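PDB 5BWJ: sensory transduction histidine kinase, putative from Borrelia burgdorferi, which probably passes phosphate from ATP to a protein histidine as a hybrid sensor kinase, and is represented here by a periplasmic sensor domain of Venus flytrap fold. Local coordinates for residues A86-I91 against I185-A190; F8-V13 against I65-T70; I52-E57 against A137-E142. One frame throughout, in Å; residues are numbered along the deposited sequence.

Contact 1: A86-I91 against I185-A190; sequences ARSISI and IKNRVA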
ATOM      1  N   ALA B  86       2.128   7.256  -5.717  1.00 53.06           N
ATOM      2  CA  ALA B  86       2.404   6.134  -4.830  1.00 52.68           C
ATOM      3  C   ALA B  86       2.887   4.938  -5.637  1.00 50.93           C
ATOM      4  O   ALA B  86       2.884   4.966  -6.869  1.00 56.74           O
ATOM      5  CB  ALA B  86       1.168   5.767  -4.027  1.00 53.23           C
ATOM      6  N   ARG B  87       3.300   3.892  -4.929  1.00 41.00           N
ATOM      7  CA  ARG B  87       3.798   2.675  -5.557  1.00 39.59           C
ATOM      8  C   ARG B  87       2.901   1.489  -5.232  1.00 37.84           C
ATOM      9  O   ARG B  87       2.258   1.454  -4.184  1.00 38.43           O
ATOM     10  CB  ARG B  87       5.228   2.382  -5.097  1.00 45.46           C
ATOM     11  CG  ARG B  87       6.303   3.143  -5.851  1.00 54.25           C
ATOM     12  CD  ARG B  87       7.682   2.812  -5.302  1.00 64.84           C
ATOM     13  NE  ARG B  87       8.746   3.066  -6.272  1.00 75.88           N
ATOM     14  CZ  ARG B  87       9.402   4.217  -6.398  1.00 84.23           C
ATOM     15  NH1 ARG B  87      10.355   4.334  -7.313  1.00 88.75           N
ATOM     16  NH2 ARG B  87       9.113   5.254  -5.620  1.00 85.51           N
ATOM     17  N   SER B  88       2.874   0.519  -6.141  1.00 37.56           N
ATOM     18  CA  SER B  88       2.142  -0.723  -5.933  1.00 38.39           C
ATOM     19  C   SER B  88       2.989  -1.910  -6.378  1.00 41.34           C
ATOM     20  O   SER B  88       4.046  -1.739  -6.987  1.00 43.58           O
ATOM     21  CB  SER B  88       0.817  -0.706  -6.698  1.00 40.65           C
ATOM     22  OG  SER B  88      -0.012   0.358  -6.266  1.00 42.75           O
ATOM     23  N   ILE B  89       2.517  -3.111  -6.057  1.00 39.77           N
ATOM     24  CA  ILE B  89       3.145  -4.340  -6.515  1.00 39.46           C
ATOM     25  C   ILE B  89       2.139  -5.115  -7.355  1.00 41.51           C
ATOM     26  O   ILE B  89       0.990  -5.295  -6.951  1.00 41.46           O
ATOM     27  CB  ILE B  89       3.636  -5.210  -5.336  1.00 36.90           C
ATOM     28  CG1 ILE B  89       4.653  -4.427  -4.499  1.00 37.82           C
ATOM     29  CG2 ILE B  89       4.245  -6.517  -5.851  1.00 37.45           C
ATOM     30  CD1 ILE B  89       5.165  -5.162  -3.264  1.00 39.56           C
ATOM     31  N   SER B  90       2.565  -5.554  -8.535  1.00 35.26           N
ATOM     32  CA  SER B  90       1.711  -6.362  -9.394  1.00 40.10           C
ATOM     33  C   SER B  90       1.600  -7.771  -8.824  1.00 42.49           C
ATOM     34  O   SER B  90       2.610  -8.407  -8.528  1.00 46.57           O
ATOM     35  CB  SER B  90       2.260  -6.404 -10.821  1.00 44.77           C
ATOM     36  OG  SER B  90       3.476  -7.131 -10.878  1.00 48.15           O
ATOM     37  N   ILE B  91       0.371  -8.253  -8.673  1.00 39.74           N
ATOM     38  CA  ILE B  91       0.130  -9.572  -8.097  1.00 39.19           C
ATOM     39  C   ILE B  91      -0.893 -10.348  -8.915  1.00 38.74           C
ATOM     40  O   ILE B  91      -1.916  -9.807  -9.343  1.00 37.97           O
ATOM     41  CB  ILE B  91      -0.342  -9.462  -6.623  1.00 40.56           C
ATOM     42  CG1 ILE B  91       0.862  -9.157  -5.724  1.00 43.08           C
ATOM     43  CG2 ILE B  91      -1.042 -10.752  -6.163  1.00 39.10           C
ATOM     44  CD1 ILE B  91       0.551  -9.074  -4.240  1.00 45.23           C
ATOM     45  N   ILE B 185       5.264  -1.196  -9.381  1.00 42.99           N
ATOM     46  CA  ILE B 185       4.472  -0.343 -10.260  1.00 41.26           C
ATOM     47  C   ILE B 185       4.361   1.065  -9.694  1.00 41.35           C
ATOM     48  O   ILE B 185       4.044   1.248  -8.521  1.00 40.20           O
ATOM     49  CB  ILE B 185       3.051  -0.913 -10.468  1.00 38.17           C
ATOM     50  CG1 ILE B 185       3.121  -2.355 -10.981  1.00 37.29           C
ATOM     51  CG2 ILE B 185       2.248  -0.033 -11.422  1.00 38.50           C
ATOM     52  CD1 ILE B 185       3.812  -2.513 -12.321  1.00 38.35           C
ATOM     53  N   LYS B 186       4.616   2.055 -10.542  1.00 43.00           N
ATOM     54  CA  LYS B 186       4.496   3.453 -10.151  1.00 47.11           C
ATOM     55  C   LYS B 186       3.122   3.996 -10.534  1.00 43.60           C
ATOM     56  O   LYS B 186       2.683   3.854 -11.678  1.00 42.16           O
ATOM     57  CB  LYS B 186       5.596   4.289 -10.806  1.00 56.43           C
ATOM     58  CG  LYS B 186       6.985   3.683 -10.680  1.00 65.81           C
ATOM     59  CD  LYS B 186       8.046   4.576 -11.302  1.00 74.22           C
ATOM     60  CE  LYS B 186       9.346   3.818 -11.534  1.00 79.91           C
ATOM     61  NZ  LYS B 186       9.842   3.156 -10.298  1.00 81.97           N
ATOM     62  N   ASN B 187       2.444   4.601  -9.565  1.00 43.54           N
ATOM     63  CA  ASN B 187       1.174   5.272  -9.813  1.00 43.06           C
ATOM     64  C   ASN B 187       1.405   6.774  -9.923  1.00 44.52           C
ATOM     65  O   ASN B 187       1.819   7.417  -8.957  1.00 47.92           O
ATOM     66  CB  ASN B 187       0.171   4.953  -8.704  1.00 42.16           C
ATOM     67  CG  ASN B 187      -0.096   3.464  -8.576  1.00 42.49           C
ATOM     68  OD1 ASN B 187      -0.810   2.878  -9.392  1.00 42.85           O
ATOM     69  ND2 ASN B 187       0.480   2.844  -7.553  1.00 42.60           N
ATOM     70  N   ARG B 188       1.141   7.324 -11.104  1.00 43.14           N
ATOM     71  CA  ARG B 188       1.475   8.713 -11.399  1.00 45.27           C
ATOM     72  C   ARG B 188       0.246   9.573 -11.676  1.00 44.64           C
ATOM     73  O   ARG B 188      -0.835   9.065 -11.975  1.00 44.86           O
ATOM     74  CB  ARG B 188       2.416   8.783 -12.606  1.00 51.87           C
ATOM     75  CG  ARG B 188       3.754   8.083 -12.416  1.00 58.38           C
ATOM     76  CD  ARG B 188       4.590   8.174 -13.684  1.00 66.56           C
ATOM     77  NE  ARG B 188       5.894   7.525 -13.548  1.00 73.73           N
ATOM     78  CZ  ARG B 188       6.992   8.121 -13.088  1.00 79.57           C
ATOM     79  NH1 ARG B 188       6.963   9.392 -12.706  1.00 81.48           N
ATOM     80  NH2 ARG B 188       8.126   7.440 -13.005  1.00 81.99           N
ATOM     81  N   VAL B 189       0.431  10.885 -11.564  1.00 43.99           N
ATOM     82  CA  VAL B 189      -0.570  11.852 -11.991  1.00 46.00           C
ATOM     83  C   VAL B 189      -0.423  12.057 -13.493  1.00 44.79           C
ATOM     84  O   VAL B 189       0.696  12.112 -14.006  1.00 45.74           O
ATOM     85  CB  VAL B 189      -0.415  13.200 -11.260  1.00 48.09           C
ATOM     86  CG1 VAL B 189      -1.507  14.172 -11.683  1.00 47.50           C
ATOM     87  CG2 VAL B 189      -0.438  12.997  -9.751  1.00 49.69           C
ATOM     88  N   ALA B 190      -1.547  12.168 -14.194  1.00 43.45           N
ATOM     89  CA  ALA B 190      -1.534  12.309 -15.647  1.00 41.83           C
ATOM     90  C   ALA B 190      -2.430  13.451 -16.110  1.00 40.49           C
ATOM     91  O   ALA B 190      -3.513  13.667 -15.566  1.00 39.09           O
ATOM     92  CB  ALA B 190      -1.966  11.006 -16.303  1.00 41.49           C
TER

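Contact 2: F8-V13 against I65-T70; sequences FKFKLV and IYLGLT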
ATOM      1  N   PHE B   8      -9.916  23.762 -10.866  1.00 46.97           N
ATOM      2  CA  PHE B   8      -9.393  22.610 -11.599  1.00 45.93           C
ATOM      3  C   PHE B   8     -10.181  21.343 -11.291  1.00 44.92           C
ATOM      4  O   PHE B   8     -10.597  21.113 -10.157  1.00 48.35           O
ATOM      5  CB  PHE B   8      -7.914  22.394 -11.270  1.00 44.57           C
ATOM      6  CG  PHE B   8      -7.030  23.536 -11.686  1.00 46.57           C
ATOM      7  CD1 PHE B   8      -6.734  23.748 -13.023  1.00 47.81           C
ATOM      8  CD2 PHE B   8      -6.494  24.395 -10.741  1.00 48.09           C
ATOM      9  CE1 PHE B   8      -5.924  24.800 -13.411  1.00 49.24           C
ATOM     10  CE2 PHE B   8      -5.680  25.447 -11.122  1.00 49.22           C
ATOM     11  CZ  PHE B   8      -5.396  25.649 -12.458  1.00 49.88           C
ATOM     12  N   LYS B   9     -10.373  20.523 -12.319  1.00 42.33           N
ATOM     13  CA  LYS B   9     -11.127  19.282 -12.194  1.00 42.34           C
ATOM     14  C   LYS B   9     -10.188  18.086 -12.074  1.00 39.15           C
ATOM     15  O   LYS B   9      -9.298  17.897 -12.904  1.00 39.62           O
ATOM     16  CB  LYS B   9     -12.056  19.111 -13.396  1.00 50.29           C
ATOM     17  CG  LYS B   9     -13.009  17.935 -13.299  1.00 59.35           C
ATOM     18  CD  LYS B   9     -14.010  17.961 -14.445  1.00 70.28           C
ATOM     19  CE  LYS B   9     -15.058  16.872 -14.306  1.00 78.42           C
ATOM     20  NZ  LYS B   9     -16.085  16.952 -15.383  1.00 84.19           N
ATOM     21  N   PHE B  10     -10.389  17.292 -11.027  1.00 36.83           N
ATOM     22  CA  PHE B  10      -9.656  16.046 -10.841  1.00 36.94           C
ATOM     23  C   PHE B  10     -10.572  14.857 -11.098  1.00 38.95           C
ATOM     24  O   PHE B  10     -11.640  14.743 -10.495  1.00 41.84           O
ATOM     25  CB  PHE B  10      -9.070  15.969  -9.429  1.00 36.41           C
ATOM     26  CG  PHE B  10      -7.868  16.849  -9.220  1.00 37.16           C
ATOM     27  CD1 PHE B  10      -6.588  16.330  -9.321  1.00 37.53           C
ATOM     28  CD2 PHE B  10      -8.017  18.192  -8.925  1.00 37.08           C
ATOM     29  CE1 PHE B  10      -5.476  17.136  -9.129  1.00 37.55           C
ATOM     30  CE2 PHE B  10      -6.914  19.004  -8.734  1.00 37.37           C
ATOM     31  CZ  PHE B  10      -5.639  18.472  -8.835  1.00 37.39           C
ATOM     32  N   LYS B  11     -10.158  13.982 -12.009  1.00 38.70           N
ATOM     33  CA  LYS B  11     -10.910  12.764 -12.298  1.00 42.07           C
ATOM     34  C   LYS B  11     -10.247  11.555 -11.651  1.00 39.40           C
ATOM     35  O   LYS B  11      -9.137  11.167 -12.025  1.00 37.77           O
ATOM     36  CB  LYS B  11     -11.040  12.549 -13.807  1.00 49.83           C
ATOM     37  CG  LYS B  11     -12.121  13.399 -14.454  1.00 58.04           C
ATOM     38  CD  LYS B  11     -12.402  12.945 -15.876  1.00 65.77           C
ATOM     39  CE  LYS B  11     -13.498  13.767 -16.523  1.00 71.05           C
ATOM     40  NZ  LYS B  11     -14.799  13.650 -15.808  1.00 73.65           N
ATOM     41  N   LEU B  12     -10.933  10.969 -10.675  1.00 41.35           N
ATOM     42  CA  LEU B  12     -10.438   9.785  -9.983  1.00 41.86           C
ATOM     43  C   LEU B  12     -10.921   8.530 -10.699  1.00 39.78           C
ATOM     44  O   LEU B  12     -12.112   8.215 -10.693  1.00 41.17           O
ATOM     45  CB  LEU B  12     -10.896   9.787  -8.521  1.00 43.05           C
ATOM     46  CG  LEU B  12     -10.571  11.066  -7.740  1.00 43.63           C
ATOM     47  CD1 LEU B  12     -11.032  10.958  -6.295  1.00 44.53           C
ATOM     48  CD2 LEU B  12      -9.089  11.385  -7.795  1.00 42.48           C
ATOM     49  N   VAL B  13      -9.988   7.820 -11.324  1.00 36.07           N
ATOM     50  CA  VAL B  13     -10.327   6.675 -12.159  1.00 35.49           C
ATOM     51  C   VAL B  13     -10.348   5.379 -11.353  1.00 34.31           C
ATOM     52  O   VAL B  13      -9.407   5.082 -10.615  1.00 34.56           O
ATOM     53  CB  VAL B  13      -9.335   6.523 -13.331  1.00 37.55           C
ATOM     54  CG1 VAL B  13      -9.777   5.405 -14.270  1.00 39.86           C
ATOM     55  CG2 VAL B  13      -9.213   7.833 -14.095  1.00 38.67           C
ATOM     56  N   ILE B  65      -7.382  16.705 -14.604  1.00 44.24           N
ATOM     57  CA  ILE B  65      -6.190  16.036 -14.102  1.00 47.65           C
ATOM     58  C   ILE B  65      -6.579  14.631 -13.651  1.00 45.50           C
ATOM     59  O   ILE B  65      -7.463  14.466 -12.810  1.00 44.75           O
ATOM     60  CB  ILE B  65      -5.553  16.816 -12.938  1.00 50.02           C
ATOM     61  CG1 ILE B  65      -5.292  18.268 -13.358  1.00 52.85           C
ATOM     62  CG2 ILE B  65      -4.256  16.146 -12.492  1.00 51.31           C
ATOM     63  CD1 ILE B  65      -4.913  19.183 -12.215  1.00 54.45           C
ATOM     64  N   TYR B  66      -5.917  13.623 -14.213  1.00 42.95           N
ATOM     65  CA  TYR B  66      -6.320  12.233 -14.016  1.00 41.27           C
ATOM     66  C   TYR B  66      -5.462  11.489 -12.997  1.00 40.20           C
ATOM     67  O   TYR B  66      -4.233  11.472 -13.093  1.00 40.67           O
ATOM     68  CB  TYR B  66      -6.282  11.491 -15.352  1.00 44.16           C
ATOM     69  CG  TYR B  66      -7.399  11.884 -16.292  1.00 48.09           C
ATOM     70  CD1 TYR B  66      -7.327  13.054 -17.036  1.00 50.77           C
ATOM     71  CD2 TYR B  66      -8.524  11.085 -16.434  1.00 49.42           C
ATOM     72  CE1 TYR B  66      -8.347  13.417 -17.895  1.00 53.93           C
ATOM     73  CE2 TYR B  66      -9.547  11.438 -17.290  1.00 52.05           C
ATOM     74  CZ  TYR B  66      -9.454  12.604 -18.018  1.00 54.57           C
ATOM     75  OH  TYR B  66     -10.476  12.955 -18.869  1.00 56.77           O
ATOM     76  N   LEU B  67      -6.134  10.875 -12.027  1.00 40.89           N
ATOM     77  CA  LEU B  67      -5.492  10.016 -11.037  1.00 41.97           C
ATOM     78  C   LEU B  67      -6.010   8.590 -11.189  1.00 42.79           C
ATOM     79  O   LEU B  67      -7.160   8.380 -11.578  1.00 42.59           O
ATOM     80  CB  LEU B  67      -5.756  10.525  -9.617  1.00 41.25           C
ATOM     81  CG  LEU B  67      -5.407  11.987  -9.321  1.00 43.16           C
ATOM     82  CD1 LEU B  67      -5.613  12.295  -7.844  1.00 41.94           C
ATOM     83  CD2 LEU B  67      -3.983  12.306  -9.728  1.00 46.84           C
ATOM     84  N   GLY B  68      -5.161   7.615 -10.880  1.00 42.11           N
ATOM     85  CA  GLY B  68      -5.539   6.215 -10.963  1.00 40.37           C
ATOM     86  C   GLY B  68      -5.149   5.560 -12.273  1.00 41.17           C
ATOM     87  O   GLY B  68      -5.590   4.450 -12.572  1.00 41.44           O
ATOM     88  N   LEU B  69      -4.329   6.249 -13.062  1.00 41.98           N
ATOM     89  CA  LEU B  69      -3.833   5.701 -14.319  1.00 44.70           C
ATOM     90  C   LEU B  69      -2.387   5.256 -14.166  1.00 46.07           C
ATOM     91  O   LEU B  69      -1.610   5.876 -13.439  1.00 46.62           O
ATOM     92  CB  LEU B  69      -3.938   6.728 -15.449  1.00 46.27           C
ATOM     93  CG  LEU B  69      -5.330   7.276 -15.768  1.00 45.44           C
ATOM     94  CD1 LEU B  69      -5.247   8.241 -16.940  1.00 43.82           C
ATOM     95  CD2 LEU B  69      -6.316   6.152 -16.066  1.00 47.86           C
ATOM     96  N   THR B  70      -2.037   4.175 -14.853  1.00 46.86           N
ATOM     97  CA  THR B  70      -0.660   3.705 -14.909  1.00 46.45           C
ATOM     98  C   THR B  70      -0.170   3.816 -16.345  1.00 47.15           C
ATOM     99  O   THR B  70      -0.978   3.885 -17.273  1.00 49.27           O
ATOM    100  CB  THR B  70      -0.530   2.252 -14.417  1.00 44.58           C
ATOM    101  OG1 THR B  70      -1.467   1.421 -15.114  1.00 43.89           O
ATOM    102  CG2 THR B  70      -0.798   2.170 -12.924  1.00 41.00           C
TER
HETATM  103  O   HOH W   1      -6.844   3.105 -10.805  1.00 48.85           O

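Contact 3: I52-E57 against A137-E142; sequences IDNLNE and ADNSQE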
ATOM      1  N   ILE B  52     -14.852   8.289 -11.918  1.00 43.49           N
ATOM      2  CA  ILE B  52     -15.253   7.524 -13.091  1.00 43.00           C
ATOM      3  C   ILE B  52     -14.667   6.119 -13.001  1.00 43.02           C
ATOM      4  O   ILE B  52     -13.496   5.942 -12.665  1.00 41.80           O
ATOM      5  CB  ILE B  52     -14.807   8.204 -14.403  1.00 43.72           C
ATOM      6  CG1 ILE B  52     -13.331   8.611 -14.334  1.00 44.18           C
ATOM      7  CG2 ILE B  52     -15.679   9.427 -14.683  1.00 45.23           C
ATOM      8  CD1 ILE B  52     -12.759   9.066 -15.661  1.00 45.84           C
ATOM      9  N   ASP B  53     -15.495   5.117 -13.279  1.00 48.43           N
ATOM     10  CA  ASP B  53     -15.058   3.728 -13.220  1.00 52.72           C
ATOM     11  C   ASP B  53     -14.097   3.415 -14.358  1.00 50.75           C
ATOM     12  O   ASP B  53     -13.023   2.848 -14.142  1.00 50.34           O
ATOM     13  CB  ASP B  53     -16.262   2.785 -13.277  1.00 60.96           C
ATOM     14  CG  ASP B  53     -17.115   2.854 -12.028  1.00 68.45           C
ATOM     15  OD1 ASP B  53     -16.979   3.836 -11.269  1.00 70.57           O
ATOM     16  OD2 ASP B  53     -17.925   1.928 -11.806  1.00 72.55           O
ATOM     17  N   ASN B  54     -14.492   3.798 -15.567  1.00 49.24           N
ATOM     18  CA  ASN B  54     -13.749   3.463 -16.774  1.00 51.48           C
ATOM     19  C   ASN B  54     -13.135   4.696 -17.416  1.00 53.05           C
ATOM     20  O   ASN B  54     -13.556   5.823 -17.148  1.00 48.78           O
ATOM     21  CB  ASN B  54     -14.667   2.760 -17.777  1.00 56.71           C
ATOM     22  CG  ASN B  54     -15.472   1.645 -17.145  1.00 61.57           C
ATOM     23  OD1 ASN B  54     -15.014   0.985 -16.212  1.00 61.47           O
ATOM     24  ND2 ASN B  54     -16.684   1.431 -17.648  1.00 66.29           N
ATOM     25  N   LEU B  55     -12.144   4.465 -18.270  1.00 61.17           N
ATOM     26  CA  LEU B  55     -11.497   5.531 -19.024  1.00 69.37           C
ATOM     27  C   LEU B  55     -11.859   5.423 -20.503  1.00 81.16           C
ATOM     28  O   LEU B  55     -11.201   4.707 -21.259  1.00 85.99           O
ATOM     29  CB  LEU B  55      -9.981   5.468 -18.840  1.00 66.36           C
ATOM     30  CG  LEU B  55      -9.180   6.597 -19.488  1.00 66.17           C
ATOM     31  CD1 LEU B  55      -9.449   7.921 -18.787  1.00 63.57           C
ATOM     32  CD2 LEU B  55      -7.698   6.266 -19.472  1.00 67.28           C
ATOM     33  N   ASN B  56     -12.910   6.129 -20.907  1.00 88.44           N
ATOM     34  CA  ASN B  56     -13.368   6.110 -22.293  1.00 95.09           C
ATOM     35  C   ASN B  56     -12.705   7.211 -23.114  1.00100.87           C
ATOM     36  O   ASN B  56     -12.744   8.381 -22.738  1.00102.30           O
ATOM     37  CB  ASN B  56     -14.889   6.260 -22.349  1.00 95.01           C
ATOM     38  CG  ASN B  56     -15.599   5.363 -21.354  1.00 92.87           C
ATOM     39  OD1 ASN B  56     -16.013   5.809 -20.283  1.00 92.05           O
ATOM     40  ND2 ASN B  56     -15.737   4.088 -21.698  1.00 92.06           N
ATOM     41  N   GLU B  57     -12.104   6.828 -24.238  1.00102.32           N
ATOM     42  CA  GLU B  57     -11.373   7.768 -25.085  1.00103.00           C
ATOM     43  C   GLU B  57     -12.255   8.916 -25.567  1.00102.70           C
ATOM     44  O   GLU B  57     -11.780  10.035 -25.765  1.00100.39           O
ATOM     45  CB  GLU B  57     -10.774   7.037 -26.289  1.00105.09           C
ATOM     46  N   ALA B 137     -10.994  -6.460 -18.562  1.00 45.15           N
ATOM     47  CA  ALA B 137     -12.013  -5.827 -17.733  1.00 45.12           C
ATOM     48  C   ALA B 137     -11.897  -4.311 -17.839  1.00 44.28           C
ATOM     49  O   ALA B 137     -10.817  -3.781 -18.103  1.00 46.48           O
ATOM     50  CB  ALA B 137     -11.879  -6.273 -16.286  1.00 45.74           C
ATOM     51  N   ASP B 138     -13.010  -3.616 -17.633  1.00 41.01           N
ATOM     52  CA  ASP B 138     -13.032  -2.161 -17.737  1.00 40.95           C
ATOM     53  C   ASP B 138     -12.576  -1.503 -16.440  1.00 39.85           C
ATOM     54  O   ASP B 138     -12.089  -0.374 -16.450  1.00 37.41           O
ATOM     55  CB  ASP B 138     -14.436  -1.666 -18.099  1.00 45.24           C
ATOM     56  CG  ASP B 138     -14.865  -2.083 -19.494  1.00 50.66           C
ATOM     57  OD1 ASP B 138     -13.984  -2.280 -20.358  1.00 51.92           O
ATOM     58  OD2 ASP B 138     -16.086  -2.204 -19.729  1.00 53.88           O
ATOM     59  N   ASN B 139     -12.739  -2.210 -15.325  1.00 43.17           N
ATOM     60  CA  ASN B 139     -12.384  -1.668 -14.016  1.00 41.40           C
ATOM     61  C   ASN B 139     -12.175  -2.764 -12.976  1.00 40.68           C
ATOM     62  O   ASN B 139     -12.469  -3.933 -13.226  1.00 41.73           O
ATOM     63  CB  ASN B 139     -13.464  -0.699 -13.536  1.00 41.02           C
ATOM     64  CG  ASN B 139     -14.843  -1.328 -13.511  1.00 39.56           C
ATOM     65  OD1 ASN B 139     -15.106  -2.244 -12.733  1.00 39.07           O
ATOM     66  ND2 ASN B 139     -15.734  -0.829 -14.358  1.00 39.77           N
ATOM     67  N   SER B 140     -11.676  -2.374 -11.807  1.00 36.19           N
ATOM     68  CA  SER B 140     -11.352  -3.327 -10.749  1.00 34.12           C
ATOM     69  C   SER B 140     -12.570  -4.132 -10.309  1.00 32.82           C
ATOM     70  O   SER B 140     -12.484  -5.344 -10.118  1.00 34.02           O
ATOM     71  CB  SER B 140     -10.753  -2.602  -9.540  1.00 33.16           C
ATOM     72  OG  SER B 140      -9.512  -2.005  -9.865  1.00 32.42           O
ATOM     73  N   GLN B 141     -13.701  -3.455 -10.147  1.00 31.27           N
ATOM     74  CA  GLN B 141     -14.927  -4.111  -9.707  1.00 33.51           C
ATOM     75  C   GLN B 141     -15.346  -5.209 -10.679  1.00 37.51           C
ATOM     76  O   GLN B 141     -15.663  -6.327 -10.268  1.00 38.32           O
ATOM     77  CB  GLN B 141     -16.047  -3.085  -9.553  1.00 33.91           C
ATOM     78  CG  GLN B 141     -17.364  -3.659  -9.084  1.00 36.03           C
ATOM     79  CD  GLN B 141     -18.326  -2.576  -8.647  1.00 37.69           C
ATOM     80  OE1 GLN B 141     -18.050  -1.832  -7.706  1.00 37.12           O
ATOM     81  NE2 GLN B 141     -19.453  -2.466  -9.341  1.00 39.52           N
ATOM     82  N   GLU B 142     -15.343  -4.887 -11.967  1.00 40.09           N
ATOM     83  CA  GLU B 142     -15.679  -5.867 -12.992  1.00 43.92           C
ATOM     84  C   GLU B 142     -14.672  -7.011 -12.986  1.00 42.49           C
ATOM     85  O   GLU B 142     -15.039  -8.175 -13.147  1.00 42.92           O
ATOM     86  CB  GLU B 142     -15.716  -5.208 -14.371  1.00 48.60           C
ATOM     87  CG  GLU B 142     -15.931  -6.180 -15.524  1.00 55.73           C
ATOM     88  CD  GLU B 142     -15.906  -5.492 -16.873  1.00 62.18           C
ATOM     89  OE1 GLU B 142     -16.165  -4.271 -16.923  1.00 63.34           O
ATOM     90  OE2 GLU B 142     -15.618  -6.169 -17.883  1.00 65.86           O
TER
HETATM   91  O   HOH W   2     -10.736   1.473 -15.058  1.00 38.52           O

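Contact 1: A86-I91 against I185-A190
Asn187 and Ser88 lie on the same face of an antiparallel strand pair, and their side chains lean together across it. In each, the first torsion sets the group anti to the carbonyl carbon and beside the backbone N (chi1 -59° in Asn187, -60° in Ser88). The amide of Asn187 thus presents ND2 to the hydroxyl, donating to Ser88 OG at 2.8 Å with the oxygen close to the amide plane. ND2 also makes a weak bond, 3.3 Å long, to Ala86 O. A short hydroxyl and an amide suit this buried spot, because Ser88 OG also bonds to Asp158, just past the end of strand 154-156, and so links the pair to the loop there.

The backbone beneath is regular. Asn187 N donates to Ala86 O at 2.8 Å, nearly along the C=O axis, and Ile185 N reaches Ser88 O at 2.7 Å from above the carbonyl plane. Ile185 CG1 rests against the CB methylene of Ser90 at 4.1 Å, while Ser90 OG bonds to Tyr183 N.

On the other face Arg87 and Lys186 run side by side, pointing the same way, until Arg87 NH1 stands 3.2 Å from Lys186 NZ. The two are donors of like charge; Glu84, which forms a salt bridge with Arg87 and touches Lys186, probably eases their repulsion. Arg87 of the second subunit brings a further positive charge close.

Tyr122 and Ile121 of helix 121-128 cover the Ser88 and Ile185 face, while strand 184-192 continues beside strand 65-69 and strand 79-94 beside strand 154-156, a linkage consistent with the hinge between the two lobes.

Contact 2: F8-V13 against I65-T70
Phe10 and Ile65 carry their CG and CG1 anti to the carbonyl carbon and beside the backbone N (chi1 -75° and -54°), so the two side chains rise side by side from neighbouring strands. Ile65 CD1 thereby comes over one face of the phenyl ring, 3.5 Å from Phe10 CZ, in a CH-pi contact. On the reverse face Lys11 and Tyr66 repeat the pattern. Lys11 CB sits over the tyrosine ring, 4.3 Å from the Tyr66 centroid, and Lys11 CD lies 3.5 Å from Tyr66 CE2. The long aliphatic chain of lysine suits this place because it can pave an aromatic ring and still deliver its ammonium to Glu50 and Glu61; Tyr66 OH, for its part, bonds to Glu61 N.

The strands are parallel, as expected of the alternating strands and helices of a Venus flytrap lobe. Strand 6-13 lies between strands 65-69 and 45-52, and the latter is reached by a beta-alpha-beta crossover through helix 32-42, whose Trp39 meets Phe10 edge-to-face. Ile65 N gives a nearly straight bond to Lys9 O at 2.8 Å, and Lys11 N returns one to Ile65 O at 2.9 Å. The same alternation follows with Leu67 N to Lys11 O and Val13 N to Leu67 O.

Leu12 and Leu67 extend the apolar face toward Ile32, Leu12 CD2 touching Leu67 CD1 at 3.6 Å. At Gly68 the chain turns a corner with a positive phi (95°); a CB here would jam against the carbonyl O of Leu67 and crowd Val13 O, so glycine suits the place. Beyond the corner Leu69 crosses Val13 obliquely, with Val13 CG2 and Leu69 CD2 3.9 Å apart.

Contact 3: I52-E57 against A137-E142
Asn54 OD1 is gripped by a single, well-made hydrogen bond: Asn139 ND2 donates to it at 2.7 Å, almost straight (171° at the hydrogen) and onto a lone pair in the carbonyl plane. The bond joins an N-cap to a loop, probably across the two lobes of the Venus flytrap fold: Asn139 caps helix 140-148, probably in one lobe, and Asn54 lies in the loop after strand 45-52, probably in the other.

The two side chains cross obliquely yet their amides lie in nearly one plane, 6° apart, so that the N-H points at the oxygen within the shared plane. Asparagine fits this position because its amide is bifunctional. While ND2 reaches over to the facing loop, Asn139 OD1 turns back on its own helix and accepts from Glu142 N at 2.8 Å, the capping bond. Its CG stands in the crowded position between the backbone N and carbonyl carbon (chi1 55°), which folds the amide over the first turn. With both ends engaged, the rotation of the group is fixed.

Asn54 OD1 also has a close neighbour that is probably unfavourable, for Asp138 O lies 3.2 Å away, both atoms are acceptors and no bond forms. Beside it, Asp138 CB abuts Asn54 OD1 at 3.3 Å. The extended Glu142 side chain brings OE1 to accept a weak bond from Asp138 N, and an acidic group there probably interacts well with the helix dipole.

Near this junction Lys22 bonds to Gln141 and forms only a long, weak ion pair with Asp53, while Ser140 OG is hydrogen-bonded to Asp14 OD2. A water bridges the two backbones, donating to Asp53 O at 2.8 Å and to Asp138 O at 2.7 Å.

In the fold
Contact 2 is the buried core of one lobe, held by parallel backbone pairing and apolar or aliphatic side chains. Contact 1 is partly buried and joins strands that run on toward both lobes, with a mixed face of Ala86, Ser88, Ile185 and Asn187 and a charged face of Arg87 and Lys186. The two meet in one sheet, where strand 184-192 flanks strand 65-69: Val189 packs on Ile65 and Leu67, and Ala190 O probably accepts from Tyr66 N. Contact 3, also partly buried, has no strand pairing, just a single hydrogen bond between two side-chain amides and a bridging water. It touches contact 2 where Leu55 packs on Leu69 and Tyr66.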